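Alkyl hydroperoxide reductase, C subunit (PDB 5Y63) probably acts as a thiol-specific peroxidase that reduces hydrogen peroxide and organic hydroperoxides to water and alcohols, protecting the cell against oxidative stress. Local coordinates at residues N13-K18 with K143-N148; I46-P51 with R131-V136; E78-S83 with P106-P111. All coordinates share one frame; numbering follows the deposited sequence.

Contact 1 of 3, residues N13-K18 with K143-N148; sequences NLINQK and KSYEIN
Ile15 brings the loop 13-18 nearest to the strand 143-148, with its CA 5.4 Å from the CA of Lys143, and the touching parts of the two backbones run at 150° to each other. No beta ladder joins them. The loop makes a type II beta turn from Leu14 to Gln17, while Lys143 and Ser144 both face Ile135 in a classic beta bulge, so a turn from the N-terminal end of the chain is laid against the bulged beginning of strand 142-148 of the thioredoxin-like sheet.

Tyr145 does most of the work. Its hydroxyl reaches the loop and accepts the backbone N-H of Leu14, N to OH 3.1 Å, with a fairly straight 160° at the hydrogen. The same OH lies beside Asn13 CB at 3.3 Å. Next to the hydroxyl-bearing carbon, CE1 is met by Ile15 CD1 at 3.6 Å, the methyl coming in obliquely, and Leu14 CB packs more loosely on the same CE1. Ile15 CD1 also sits near the backbone oxygen of Lys143, so this one methyl fills the corner between the bulge and the tyrosine. Phe134 of the same chain stacks on the Tyr145 ring.

From Ser144 to Asn148 the strand pairs antiparallel with a strand of the second subunit, which carries the sheet across the dimer interface. The loop takes part there too: Asn13 ND2 is hydrogen-bonded to Gly120 O of the second subunit.

At the exposed end, the CB of Lys143 points away from the loop, but a chi2 of -61° folds CD back toward CA, and the chain is extended beyond it. Lys143 NZ makes a weak hydrogen bond to Asn16 OD1, 3.4 Å away.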
loop_
_atom_site.group_PDB
_atom_site.type_symbol
_atom_site.label_atom_id
_atom_site.label_comp_id
_atom_site.label_asym_id
_atom_site.label_seq_id
_atom_site.Cartn_x
_atom_site.Cartn_y
_atom_site.Cartn_z
ATOM N N ASN A 13 2.632 26.761 11.649
ATOM C CA ASN A 13 2.270 28.163 11.837
ATOM C C ASN A 13 1.866 28.784 10.505
ATOM O O ASN A 13 2.243 28.291 9.442
ATOM C CB ASN A 13 3.403 28.962 12.495
ATOM C CG ASN A 13 4.627 29.093 11.606
ATOM O OD1 ASN A 13 4.836 30.127 10.972
ATOM N ND2 ASN A 13 5.443 28.046 11.559
ATOM N N LEU A 14 1.102 29.869 10.576
ATOM C CA LEU A 14 0.484 30.455 9.394
ATOM C C LEU A 14 1.140 31.753 8.934
ATOM O O LEU A 14 0.598 32.436 8.068
ATOM C CB LEU A 14 -1.002 30.704 9.661
ATOM C CG LEU A 14 -1.819 29.511 10.158
ATOM C CD1 LEU A 14 -3.259 29.932 10.395
ATOM C CD2 LEU A 14 -1.754 28.357 9.171
ATOM N N ILE A 15 2.305 32.090 9.482
ATOM C CA ILE A 15 2.981 33.327 9.092
ATOM C C ILE A 15 3.323 33.233 7.605
ATOM O O ILE A 15 3.879 32.231 7.157
ATOM C CB ILE A 15 4.261 33.600 9.919
ATOM C CG1 ILE A 15 3.952 33.663 11.426
ATOM C CG2 ILE A 15 4.926 34.896 9.473
ATOM C CD1 ILE A 15 2.946 34.718 11.836
ATOM N N ASN A 16 2.963 34.273 6.854
ATOM C CA ASN A 16 3.125 34.309 5.396
ATOM C C ASN A 16 2.354 33.207 4.656
ATOM O O ASN A 16 2.839 32.660 3.666
ATOM C CB ASN A 16 4.611 34.281 5.007
ATOM C CG ASN A 16 5.389 35.447 5.587
ATOM O OD1 ASN A 16 4.869 36.561 5.699
ATOM N ND2 ASN A 16 6.643 35.200 5.951
ATOM N N GLN A 17 1.154 32.892 5.140
ATOM C CA GLN A 17 0.241 32.008 4.423
ATOM C C GLN A 17 -0.925 32.821 3.877
ATOM O O GLN A 17 -1.545 33.594 4.607
ATOM C CB GLN A 17 -0.280 30.895 5.334
ATOM C CG GLN A 17 0.777 29.883 5.753
ATOM C CD GLN A 17 1.337 29.084 4.586
ATOM O OE1 GLN A 17 0.702 28.962 3.537
ATOM N NE2 GLN A 17 2.535 28.533 4.766
ATOM N N LYS A 18 -1.211 32.637 2.591
ATOM C CA LYS A 18 -2.298 33.346 1.916
ATOM C C LYS A 18 -3.658 32.840 2.384
ATOM O O LYS A 18 -3.811 31.655 2.682
ATOM C CB LYS A 18 -2.187 33.168 0.396
ATOM C CG LYS A 18 -1.103 34.010 -0.259
ATOM C CD LYS A 18 -1.662 35.328 -0.777
ATOM C CE LYS A 18 -0.578 36.276 -1.275
ATOM N NZ LYS A 18 0.514 35.615 -2.044
ATOM N N LYS A 143 0.277 37.885 9.057
ATOM C CA LYS A 143 1.495 38.536 9.549
ATOM C C LYS A 143 1.755 38.314 11.036
ATOM O O LYS A 143 2.902 38.184 11.456
ATOM C CB LYS A 143 1.441 40.038 9.251
ATOM C CG LYS A 143 1.414 40.372 7.769
ATOM C CD LYS A 143 2.657 39.863 7.050
ATOM C CE LYS A 143 2.686 40.312 5.599
ATOM N NZ LYS A 143 3.820 39.701 4.852
ATOM N N SER A 144 0.701 38.306 11.839
ATOM C CA SER A 144 0.841 37.986 13.251
ATOM C C SER A 144 -0.507 37.579 13.799
ATOM O O SER A 144 -1.547 38.021 13.305
ATOM C CB SER A 144 1.397 39.174 14.045
ATOM O OG SER A 144 0.362 40.019 14.513
ATOM N N TYR A 145 -0.490 36.732 14.819
ATOM C CA TYR A 145 -1.732 36.262 15.397
ATOM C C TYR A 145 -1.588 35.767 16.826
ATOM O O TYR A 145 -0.480 35.615 17.345
ATOM C CB TYR A 145 -2.362 35.193 14.501
ATOM C CG TYR A 145 -1.533 33.957 14.255
ATOM C CD1 TYR A 145 -0.561 33.930 13.258
ATOM C CD2 TYR A 145 -1.754 32.796 14.988
ATOM C CE1 TYR A 145 0.184 32.786 13.018
ATOM C CE2 TYR A 145 -1.016 31.650 14.754
ATOM C CZ TYR A 145 -0.052 31.650 13.767
ATOM O OH TYR A 145 0.678 30.514 13.534
ATOM N N GLU A 146 -2.738 35.529 17.445
ATOM C CA GLU A 146 -2.836 35.259 18.861
ATOM C C GLU A 146 -3.941 34.237 19.091
ATOM O O GLU A 146 -5.020 34.373 18.526
ATOM C CB GLU A 146 -3.180 36.568 19.560
ATOM C CG GLU A 146 -3.377 36.470 21.059
ATOM C CD GLU A 146 -3.976 37.734 21.645
ATOM O OE1 GLU A 146 -3.965 38.784 20.964
ATOM O OE2 GLU A 146 -4.454 37.670 22.797
ATOM N N ILE A 147 -3.666 33.213 19.898
ATOM C CA ILE A 147 -4.692 32.255 20.312
ATOM C C ILE A 147 -4.732 32.167 21.837
ATOM O O ILE A 147 -3.725 31.852 22.475
ATOM C CB ILE A 147 -4.463 30.845 19.721
ATOM C CG1 ILE A 147 -4.499 30.876 18.187
ATOM C CG2 ILE A 147 -5.519 29.868 20.227
ATOM C CD1 ILE A 147 -3.138 30.838 17.534
ATOM N N ASN A 148 -5.900 32.452 22.409
ATOM C CA ASN A 148 -6.145 32.298 23.842
ATOM C C ASN A 148 -7.258 31.283 24.076
ATOM O O ASN A 148 -8.190 31.195 23.275
ATOM C CB ASN A 148 -6.554 33.636 24.462
ATOM C CG ASN A 148 -5.535 34.736 24.224
ATOM O OD1 ASN A 148 -4.367 34.476 23.942
ATOM N ND2 ASN A 148 -5.977 35.979 24.349
#

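Contact 2 of 3, residues I46-P51 with R131-V136; sequences IFFFYP and RASFIV
Phe49 and Phe134 meet rim to rim in the middle of this contact, neither ring over the face of the other, with the planes turned by 78°. Phe49 CE1 is 3.8 Å from Phe134 CE1. On the same side of the sheet, Phe47 receives Val136 at its edge, Val136 CG2 to Phe47 CD1 4.1 Å. On the other side, Ile46 and Ile135 lie side by side pointing the same way. Phe119 packs against the Phe47, Phe49 and Phe134 rings, and helix 156-171 covers the two isoleucines.

Between these layers the strands run antiparallel. Phe47 and Phe134 form a hydrogen-bonded pair, each N-H given to the other's O with both N to O distances 3.0 Å, and Phe49 N donates to Ala132 O.

Polar groups gather toward Pro51. Ser133 OG lies 3.7 Å from Phe48 CD1 and is hydrogen-bonded to Arg154. Beyond, the Arg131 side chain, extended from CG to NE, carries its guanidinium to Pro51, whose CD sits over one face toward the rim, 3.3 Å from Arg131 NH1; that same NH1 makes a salt bridge to Glu61. The Arg131 side chain also lies about 4 Å from that of Cys58, the predicted peroxidatic cysteine, and an arginine held beside that thiol at the end of the central strands is typical of the peroxiredoxin active site on its thioredoxin fold.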
loop_
_atom_site.group_PDB
_atom_site.type_symbol
_atom_site.label_atom_id
_atom_site.label_comp_id
_atom_site.label_asym_id
_atom_site.label_seq_id
_atom_site.Cartn_x
_atom_site.Cartn_y
_atom_site.Cartn_z
ATOM N N ILE A 46 -8.245 42.436 10.295
ATOM C CA ILE A 46 -8.130 41.717 11.549
ATOM C C ILE A 46 -9.318 40.776 11.673
ATOM O O ILE A 46 -10.458 41.223 11.783
ATOM C CB ILE A 46 -8.106 42.672 12.758
ATOM C CG1 ILE A 46 -6.837 43.528 12.729
ATOM C CG2 ILE A 46 -8.178 41.886 14.063
ATOM C CD1 ILE A 46 -6.854 44.695 13.696
ATOM N N PHE A 47 -9.044 39.474 11.636
ATOM C CA PHE A 47 -10.053 38.470 11.957
ATOM C C PHE A 47 -10.105 38.319 13.473
ATOM O O PHE A 47 -9.080 38.084 14.106
ATOM C CB PHE A 47 -9.733 37.134 11.288
ATOM C CG PHE A 47 -9.954 37.142 9.803
ATOM C CD1 PHE A 47 -8.982 37.642 8.948
ATOM C CD2 PHE A 47 -11.139 36.663 9.262
ATOM C CE1 PHE A 47 -9.186 37.659 7.579
ATOM C CE2 PHE A 47 -11.348 36.676 7.894
ATOM C CZ PHE A 47 -10.370 37.174 7.052
ATOM N N PHE A 48 -11.296 38.474 14.045
ATOM C CA PHE A 48 -11.468 38.457 15.492
ATOM C C PHE A 48 -12.397 37.313 15.892
ATOM O O PHE A 48 -13.613 37.484 16.001
ATOM C CB PHE A 48 -12.015 39.805 15.968
ATOM C CG PHE A 48 -11.895 40.020 17.449
ATOM C CD1 PHE A 48 -10.720 40.519 17.992
ATOM C CD2 PHE A 48 -12.955 39.731 18.299
ATOM C CE1 PHE A 48 -10.602 40.721 19.356
ATOM C CE2 PHE A 48 -12.843 39.932 19.661
ATOM C CZ PHE A 48 -11.665 40.430 20.190
ATOM N N PHE A 49 -11.806 36.139 16.095
ATOM C CA PHE A 49 -12.560 34.952 16.486
ATOM C C PHE A 49 -13.007 35.047 17.939
ATOM O O PHE A 49 -12.264 35.537 18.787
ATOM C CB PHE A 49 -11.712 33.697 16.301
ATOM C CG PHE A 49 -11.545 33.285 14.875
ATOM C CD1 PHE A 49 -10.493 33.768 14.117
ATOM C CD2 PHE A 49 -12.436 32.399 14.293
ATOM C CE1 PHE A 49 -10.334 33.379 12.800
ATOM C CE2 PHE A 49 -12.285 32.006 12.978
ATOM C CZ PHE A 49 -11.232 32.497 12.230
ATOM N N TYR A 50 -14.219 34.570 18.220
ATOM C CA TYR A 50 -14.734 34.505 19.589
ATOM C C TYR A 50 -15.701 33.321 19.739
ATOM O O TYR A 50 -16.332 32.916 18.764
ATOM C CB TYR A 50 -15.411 35.828 19.976
ATOM C CG TYR A 50 -16.671 36.117 19.198
ATOM C CD1 TYR A 50 -16.613 36.648 17.918
ATOM C CD2 TYR A 50 -17.922 35.848 19.740
ATOM C CE1 TYR A 50 -17.764 36.902 17.196
ATOM C CE2 TYR A 50 -19.079 36.097 19.029
ATOM C CZ TYR A 50 -18.996 36.627 17.757
ATOM O OH TYR A 50 -20.143 36.877 17.042
ATOM N N PRO A 51 -15.822 32.766 20.962
ATOM C CA PRO A 51 -16.534 31.494 21.156
ATOM C C PRO A 51 -18.027 31.483 20.828
ATOM O O PRO A 51 -18.460 30.659 20.022
ATOM C CB PRO A 51 -16.315 31.185 22.645
ATOM C CG PRO A 51 -15.124 31.985 23.037
ATOM C CD PRO A 51 -15.210 33.233 22.218
ATOM N N ARG A 131 -10.507 32.240 21.375
ATOM C CA ARG A 131 -10.315 33.686 21.355
ATOM C C ARG A 131 -9.047 34.008 20.584
ATOM O O ARG A 131 -7.997 34.288 21.163
ATOM C CB ARG A 131 -10.257 34.248 22.773
ATOM C CG ARG A 131 -11.573 34.087 23.501
ATOM C CD ARG A 131 -11.620 34.845 24.813
ATOM N NE ARG A 131 -12.794 34.428 25.572
ATOM C CZ ARG A 131 -14.042 34.815 25.319
ATOM N NH1 ARG A 131 -14.319 35.659 24.327
ATOM N NH2 ARG A 131 -15.031 34.352 26.073
ATOM N N ALA A 132 -9.166 33.955 19.263
ATOM C CA ALA A 132 -8.039 34.150 18.375
ATOM C C ALA A 132 -8.177 35.440 17.572
ATOM O O ALA A 132 -9.287 35.874 17.248
ATOM C CB ALA A 132 -7.897 32.960 17.442
ATOM N N SER A 133 -7.032 36.041 17.263
ATOM C CA SER A 133 -6.969 37.246 16.449
ATOM C C SER A 133 -5.879 37.067 15.408
ATOM O O SER A 133 -4.820 36.530 15.714
ATOM C CB SER A 133 -6.666 38.465 17.319
ATOM O OG SER A 133 -7.608 38.586 18.367
ATOM N N PHE A 134 -6.144 37.514 14.182
ATOM C CA PHE A 134 -5.186 37.405 13.081
ATOM C C PHE A 134 -5.075 38.726 12.328
ATOM O O PHE A 134 -6.081 39.273 11.882
ATOM C CB PHE A 134 -5.620 36.308 12.108
ATOM C CG PHE A 134 -5.626 34.933 12.705
ATOM C CD1 PHE A 134 -6.723 34.481 13.427
ATOM C CD2 PHE A 134 -4.540 34.084 12.539
ATOM C CE1 PHE A 134 -6.733 33.212 13.978
ATOM C CE2 PHE A 134 -4.542 32.813 13.089
ATOM C CZ PHE A 134 -5.640 32.375 13.810
ATOM N N ILE A 135 -3.850 39.230 12.186
ATOM C CA ILE A 135 -3.583 40.419 11.383
ATOM C C ILE A 135 -3.082 39.972 10.017
ATOM O O ILE A 135 -2.069 39.279 9.917
ATOM C CB ILE A 135 -2.538 41.334 12.051
ATOM C CG1 ILE A 135 -3.076 41.848 13.391
ATOM C CG2 ILE A 135 -2.186 42.503 11.134
ATOM C CD1 ILE A 135 -2.062 42.594 14.227
ATOM N N VAL A 136 -3.797 40.377 8.971
ATOM C CA VAL A 136 -3.512 39.935 7.609
ATOM C C VAL A 136 -3.258 41.148 6.718
ATOM O O VAL A 136 -3.989 42.135 6.785
ATOM C CB VAL A 136 -4.683 39.101 7.046
ATOM C CG1 VAL A 136 -4.354 38.531 5.673
ATOM C CG2 VAL A 136 -5.041 37.979 8.011
#

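Contact 3 of 3, residues E78-S83 with P106-P111; sequences EVYSVS and PMLADP
Leu108, Pro106 and Ser81 bury the most surface where strand 78-83 runs beside the short strand 107-109, parallel in sense but with the axes splayed by 38°. Leu108 binds by backbone and side chain together. Its N lies 2.7 Å from Ser81 O, almost in line with the carbonyl (C=O to N angle 173°), although the bond is bent at the hydrogen, the N-H being angled off the line to the oxygen. Its CG stands beside the backbone N, anti to the carbonyl carbon (chi1 -56°). Leu108 CD1 lies 3.7 Å from Tyr80 CB, while CD2 nears the ring obliquely; Val82 CG2 touches CD1 more loosely.

Pro106 comes to the same Tyr80 CD1 that Leu108 CD2 approaches: Pro106 CG is 3.8 Å from it. Pro106 CD packs against two oxygens, Val79 O and Glu78 OE1, the latter at 3.2 Å. OE1 itself is hydrogen-bonded to Val79 N and to the Tyr69 hydroxyl.

Ser81 pairs with Met107; its N-H goes weakly to Pro106 O and its O takes the N-H of Leu108, the bonds on either side of Met107 that mark a parallel bridge. Ser81 OG rests 3.4 Å from Met107 CA and is 2.9 Å from a water, which donates a hydrogen bond to Leu108 O.

Further along, Asp110 N makes a weak hydrogen bond to Ser83 O. The Asp110 carboxylate turns to the start of helix 114-119, where OD2 takes the N-H of Ala116. With helices 87-96 and 98-101 leading from one parallel strand to its neighbour, this is a beta-alpha-beta crossover of the thioredoxin-like core.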
loop_
_atom_site.group_PDB
_atom_site.type_symbol
_atom_site.label_atom_id
_atom_site.label_comp_id
_atom_site.label_asym_id
_atom_site.label_seq_id
_atom_site.Cartn_x
_atom_site.Cartn_y
_atom_site.Cartn_z
ATOM N N GLU A 78 -9.773 46.895 7.999
ATOM C CA GLU A 78 -11.124 46.424 8.280
ATOM C C GLU A 78 -11.082 45.368 9.389
ATOM O O GLU A 78 -10.060 44.710 9.592
ATOM C CB GLU A 78 -11.742 45.842 7.002
ATOM C CG GLU A 78 -13.211 45.449 7.106
ATOM C CD GLU A 78 -14.113 46.606 7.489
ATOM O OE1 GLU A 78 -14.589 46.628 8.643
ATOM O OE2 GLU A 78 -14.341 47.497 6.640
ATOM N N VAL A 79 -12.193 45.224 10.106
ATOM C CA VAL A 79 -12.321 44.256 11.196
ATOM C C VAL A 79 -13.408 43.239 10.853
ATOM O O VAL A 79 -14.519 43.613 10.487
ATOM C CB VAL A 79 -12.678 44.962 12.525
ATOM C CG1 VAL A 79 -12.854 43.956 13.656
ATOM C CG2 VAL A 79 -11.611 45.986 12.889
ATOM N N TYR A 80 -13.082 41.955 10.979
ATOM C CA TYR A 80 -14.041 40.879 10.732
ATOM C C TYR A 80 -14.152 39.974 11.962
ATOM O O TYR A 80 -13.294 39.121 12.184
ATOM C CB TYR A 80 -13.610 40.052 9.518
ATOM C CG TYR A 80 -13.405 40.860 8.257
ATOM C CD1 TYR A 80 -14.465 41.119 7.391
ATOM C CD2 TYR A 80 -12.148 41.361 7.926
ATOM C CE1 TYR A 80 -14.282 41.856 6.233
ATOM C CE2 TYR A 80 -11.953 42.098 6.770
ATOM C CZ TYR A 80 -13.023 42.342 5.926
ATOM O OH TYR A 80 -12.831 43.077 4.775
ATOM N N SER A 81 -15.198 40.162 12.764
ATOM C CA SER A 81 -15.438 39.283 13.905
ATOM C C SER A 81 -16.026 37.967 13.411
ATOM O O SER A 81 -16.939 37.960 12.584
ATOM C CB SER A 81 -16.363 39.934 14.935
ATOM O OG SER A 81 -17.721 39.894 14.531
ATOM N N VAL A 82 -15.495 36.860 13.919
ATOM C CA VAL A 82 -15.879 35.536 13.451
ATOM C C VAL A 82 -16.346 34.667 14.615
ATOM O O VAL A 82 -15.728 34.636 15.679
ATOM C CB VAL A 82 -14.712 34.828 12.730
ATOM C CG1 VAL A 82 -15.229 33.658 11.904
ATOM C CG2 VAL A 82 -13.956 35.803 11.839
ATOM N N SER A 83 -17.449 33.964 14.392
ATOM C CA SER A 83 -17.981 33.006 15.349
ATOM C C SER A 83 -18.622 31.860 14.573
ATOM O O SER A 83 -18.935 32.001 13.390
ATOM C CB SER A 83 -18.993 33.693 16.271
ATOM O OG SER A 83 -19.971 32.797 16.769
ATOM N N PRO A 106 -18.221 44.455 10.170
ATOM C CA PRO A 106 -18.937 43.256 9.722
ATOM C C PRO A 106 -18.695 42.033 10.608
ATOM O O PRO A 106 -17.548 41.681 10.881
ATOM C CB PRO A 106 -18.382 43.016 8.310
ATOM C CG PRO A 106 -17.057 43.680 8.298
ATOM C CD PRO A 106 -17.195 44.872 9.195
ATOM N N MET A 107 -19.782 41.398 11.043
ATOM C CA MET A 107 -19.715 40.183 11.847
ATOM C C MET A 107 -19.913 38.953 10.960
ATOM O O MET A 107 -21.034 38.658 10.533
ATOM C CB MET A 107 -20.792 40.217 12.928
ATOM C CG MET A 107 -20.763 41.460 13.797
ATOM S SD MET A 107 -22.025 41.396 15.081
ATOM C CE MET A 107 -21.287 40.224 16.219
ATOM N N LEU A 108 -18.822 38.240 10.686
ATOM C CA LEU A 108 -18.871 37.064 9.818
ATOM C C LEU A 108 -19.485 35.871 10.542
ATOM O O LEU A 108 -19.237 35.658 11.729
ATOM C CB LEU A 108 -17.472 36.687 9.325
ATOM C CG LEU A 108 -16.659 37.750 8.579
ATOM C CD1 LEU A 108 -15.372 37.133 8.048
ATOM C CD2 LEU A 108 -17.451 38.381 7.444
ATOM N N ALA A 109 -20.292 35.104 9.815
ATOM C CA ALA A 109 -20.868 33.869 10.327
ATOM C C ALA A 109 -20.069 32.701 9.771
ATOM O O ALA A 109 -19.654 32.723 8.609
ATOM C CB ALA A 109 -22.324 33.755 9.910
ATOM N N ASP A 110 -19.859 31.682 10.601
ATOM C CA ASP A 110 -19.106 30.505 10.188
ATOM C C ASP A 110 -19.706 29.219 10.764
ATOM O O ASP A 110 -19.048 28.518 11.529
ATOM C CB ASP A 110 -17.638 30.656 10.608
ATOM C CG ASP A 110 -16.746 29.572 10.031
ATOM O OD1 ASP A 110 -17.054 29.053 8.936
ATOM O OD2 ASP A 110 -15.730 29.237 10.673
ATOM N N PRO A 111 -20.959 28.899 10.392
ATOM C CA PRO A 111 -21.564 27.675 10.922
ATOM C C PRO A 111 -20.927 26.387 10.396
ATOM O O PRO A 111 -20.892 25.393 11.117
ATOM C CB PRO A 111 -23.031 27.772 10.465
ATOM C CG PRO A 111 -23.231 29.186 10.036
ATOM C CD PRO A 111 -21.899 29.629 9.524
HETATM O O HOH W 1 -19.329 37.512 14.371
#

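How the contacts relate
All three contacts reach one sheet, in which strands 142-148, 128-136, 44-49, 77-83 and 107-109 lie in that order; in contact 1 only 143-148 is a strand of it. Contacts 1 and 2, centres about 10 Å apart, join through Ser144 O and Ile135 N at 2.8 Å. Contacts 2 and 3, centres about 9 Å apart, meet where Phe48 N lies 2.8 Å from Tyr80 O. The nearest atoms of contacts 1 and 3 are about 11 Å apart. Contact 2 lies between them and nearest the predicted peroxidatic Cys58, whose side chain is about 4 Å from that of Arg131 and about 8 Å from that of Ser83 in contact 3; contact 1 lies away from it.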